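Local coordinates for putative uncharacterized protein (Leishmania major, PDB 3M3I), which is of unknown function but belongs to the cupin superfamily through its DUF985 domain and pairs as a two-fold symmetric dimer in the crystal, at the interface of chains A and B. Coordinates in Å, arbitrary orientation; residue numbers count along the deposited sequence, not the author numbering. Chains: chain A/B, Putative uncharacterized protein.

The interface of chains A and B. Residues chain A 49-50, 52, 59, 81, 179-180; chain B 45, 47, 49, 59-60, 179.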
loop_
_atom_site.group_PDB
_atom_site.type_symbol
_atom_site.label_atom_id
_atom_site.label_comp_id
_atom_site.label_asym_id
_atom_site.label_seq_id
_atom_site.Cartn_x
_atom_site.Cartn_y
_atom_site.Cartn_z
ATOM N N VAL A 49 -0.798 -4.008 -18.520
ATOM C CA VAL A 49 -0.567 -2.675 -19.061
ATOM C C VAL A 49 0.836 -2.633 -19.652
ATOM O O VAL A 49 1.628 -3.551 -19.434
ATOM C CB VAL A 49 -0.728 -1.565 -17.957
ATOM C CG1 VAL A 49 -2.062 -1.664 -17.316
ATOM C CG2 VAL A 49 0.351 -1.679 -16.869
ATOM N N ASP A 50 1.127 -1.569 -20.397
ATOM C CA ASP A 50 2.473 -1.279 -20.874
ATOM C C ASP A 50 3.221 -0.442 -19.833
ATOM O O ASP A 50 2.721 0.598 -19.359
ATOM C CB ASP A 50 2.421 -0.515 -22.206
ATOM C CG ASP A 50 2.053 -1.410 -23.404
ATOM O OD1 ASP A 50 2.475 -2.592 -23.471
ATOM O OD2 ASP A 50 1.365 -0.910 -24.313
ATOM N N GLU A 52 6.888 1.644 -18.339
ATOM C CA GLU A 52 7.666 2.788 -18.821
ATOM C C GLU A 52 8.560 2.467 -20.023
ATOM O O GLU A 52 8.970 3.377 -20.724
ATOM C CB GLU A 52 8.539 3.368 -17.694
ATOM C CG GLU A 52 7.763 4.062 -16.560
ATOM C CD GLU A 52 7.212 3.111 -15.498
ATOM O OE1 GLU A 52 7.174 1.872 -15.730
ATOM O OE2 GLU A 52 6.805 3.614 -14.430
ATOM N N ALA A 59 -0.880 -4.467 -14.055
ATOM C CA ALA A 59 -1.115 -3.103 -13.590
ATOM C C ALA A 59 -0.303 -2.839 -12.330
ATOM O O ALA A 59 0.442 -1.870 -12.257
ATOM C CB ALA A 59 -2.595 -2.852 -13.319
ATOM N N ASP A 81 7.652 2.717 -10.269
ATOM C CA ASP A 81 7.566 3.219 -8.891
ATOM C C ASP A 81 7.235 2.086 -7.937
ATOM O O ASP A 81 6.494 1.171 -8.289
ATOM C CB ASP A 81 6.441 4.249 -8.725
ATOM C CG ASP A 81 6.636 5.500 -9.540
ATOM O OD1 ASP A 81 5.632 6.211 -9.734
ATOM O OD2 ASP A 81 7.766 5.792 -9.979
ATOM N N SER A 179 3.989 -0.572 -9.351
ATOM C CA SER A 179 3.024 -0.286 -10.428
ATOM C C SER A 179 3.552 0.729 -11.443
ATOM O O SER A 179 3.900 1.859 -11.070
ATOM C CB SER A 179 1.707 0.238 -9.873
ATOM O OG SER A 179 0.864 0.691 -10.923
ATOM N N PRO A 180 3.600 0.337 -12.735
ATOM C CA PRO A 180 3.249 -0.976 -13.273
ATOM C C PRO A 180 4.093 -2.113 -12.665
ATOM O O PRO A 180 5.185 -1.876 -12.167
ATOM C CB PRO A 180 3.498 -0.808 -14.781
ATOM C CG PRO A 180 3.317 0.625 -15.023
ATOM C CD PRO A 180 3.899 1.292 -13.823
ATOM N N SER B 45 0.838 8.484 -10.186
ATOM C CA SER B 45 1.890 8.003 -11.062
ATOM C C SER B 45 2.175 8.954 -12.204
ATOM O O SER B 45 1.254 9.451 -12.843
ATOM C CB SER B 45 1.494 6.641 -11.642
ATOM O OG SER B 45 2.512 6.101 -12.471
ATOM N N HIS B 47 3.600 7.882 -14.953
ATOM C CA HIS B 47 3.302 7.047 -16.115
ATOM C C HIS B 47 1.802 6.808 -16.248
ATOM O O HIS B 47 1.104 6.672 -15.246
ATOM C CB HIS B 47 4.042 5.712 -15.978
ATOM C CG HIS B 47 3.800 4.757 -17.104
ATOM N ND1 HIS B 47 4.324 4.942 -18.363
ATOM C CD2 HIS B 47 3.113 3.593 -17.150
ATOM C CE1 HIS B 47 3.957 3.942 -19.143
ATOM N NE2 HIS B 47 3.221 3.110 -18.430
ATOM N N VAL B 49 -1.517 4.612 -18.233
ATOM C CA VAL B 49 -1.865 3.288 -18.728
ATOM C C VAL B 49 -3.328 3.289 -19.159
ATOM O O VAL B 49 -4.095 4.153 -18.742
ATOM C CB VAL B 49 -1.641 2.205 -17.625
ATOM C CG1 VAL B 49 -0.202 2.181 -17.169
ATOM C CG2 VAL B 49 -2.535 2.449 -16.433
ATOM N N ALA B 59 -0.987 5.124 -13.727
ATOM C CA ALA B 59 -0.626 3.747 -13.325
ATOM C C ALA B 59 -1.250 3.355 -11.987
ATOM O O ALA B 59 -1.755 2.243 -11.843
ATOM C CB ALA B 59 0.912 3.571 -13.270
ATOM N N TYR B 60 -1.200 4.277 -11.027
ATOM C CA TYR B 60 -1.786 4.088 -9.701
ATOM C C TYR B 60 -2.038 5.470 -9.092
ATOM O O TYR B 60 -1.386 6.423 -9.469
ATOM C CB TYR B 60 -0.840 3.246 -8.779
ATOM C CG TYR B 60 0.440 3.974 -8.423
ATOM C CD1 TYR B 60 0.522 4.746 -7.281
ATOM C CD2 TYR B 60 1.546 3.939 -9.262
ATOM C CE1 TYR B 60 1.680 5.445 -6.967
ATOM C CE2 TYR B 60 2.707 4.647 -8.964
ATOM C CZ TYR B 60 2.761 5.402 -7.816
ATOM O OH TYR B 60 3.892 6.110 -7.500
ATOM N N SER B 179 -5.268 0.951 -8.691
ATOM C CA SER B 179 -4.398 0.680 -9.826
ATOM C C SER B 179 -5.038 -0.289 -10.840
ATOM O O SER B 179 -5.348 -1.416 -10.480
ATOM C CB SER B 179 -3.093 0.093 -9.309
ATOM O OG SER B 179 -2.194 -0.180 -10.354
#
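With CG anti to its backbone N (chi1 179°) and the ring turned at chi2, B:His47 reaches across to chain A and places NE2 2.7 Å from the main-chain O of A:Asp50. The bond is nearly straight, 158° at the hydrogen, and the carbonyl oxygen lies at the ring edge, close to the imidazole plane. The backbone N of A:Glu52 lies over one face of the ring, towards its rim, while its side chain, bent at chi2, runs past the CB and CG end with its carboxylate roughly parallel to the imidazole and OE2 3.8 Å from CB of B:His47. A negative charge there might favour a protonated imidazole, although OE2 and ND1 are not in contact. A:Pro180, which follows a cis peptide bond, packs CG against CD2 of B:His47, beside the hydrogen-bonding NE2, while its CD rests on the methyl of B:Ala59.

B:Tyr60 takes the crowded position, CG between the backbone N and the carbonyl carbon (chi1 68°), which carries its ring past A:Ser179 to A:Asp81. Its phenolic OH donates to OD1 of A:Asp81 at 2.8 Å, on the anti side of the carboxylate and out of its plane; the ring and carboxylate stand almost perpendicular. The CB of A:Ser179 packs on CD2 of the tyrosine at 3.8 Å.

Near the two-fold axis, the hydroxyls of A:Ser179 and B:Ser179 lie OG to OG at 3.2 Å, a hydrogen bond of undecided direction. OG of A:Ser179 is 2.9 Å from O of A:Ala59, and B:Ser179 pairs likewise with B:Ala59. With a weak bond from A:Ser179 to O of B:Ala59, these compete for two hydroxyl hydrogens and cannot all form at once. A:Val49 and B:Val49 meet obliquely, CB of the first 3.9 Å from CG1 of the second.

The patch joins strand 48-50, loop residues 59-60 and the end of strand 172-179 of the cupin fold, with A:Asp81 opening strand 81-87; two-fold symmetry repeats each contact with the chains exchanged, consistent with a dimer.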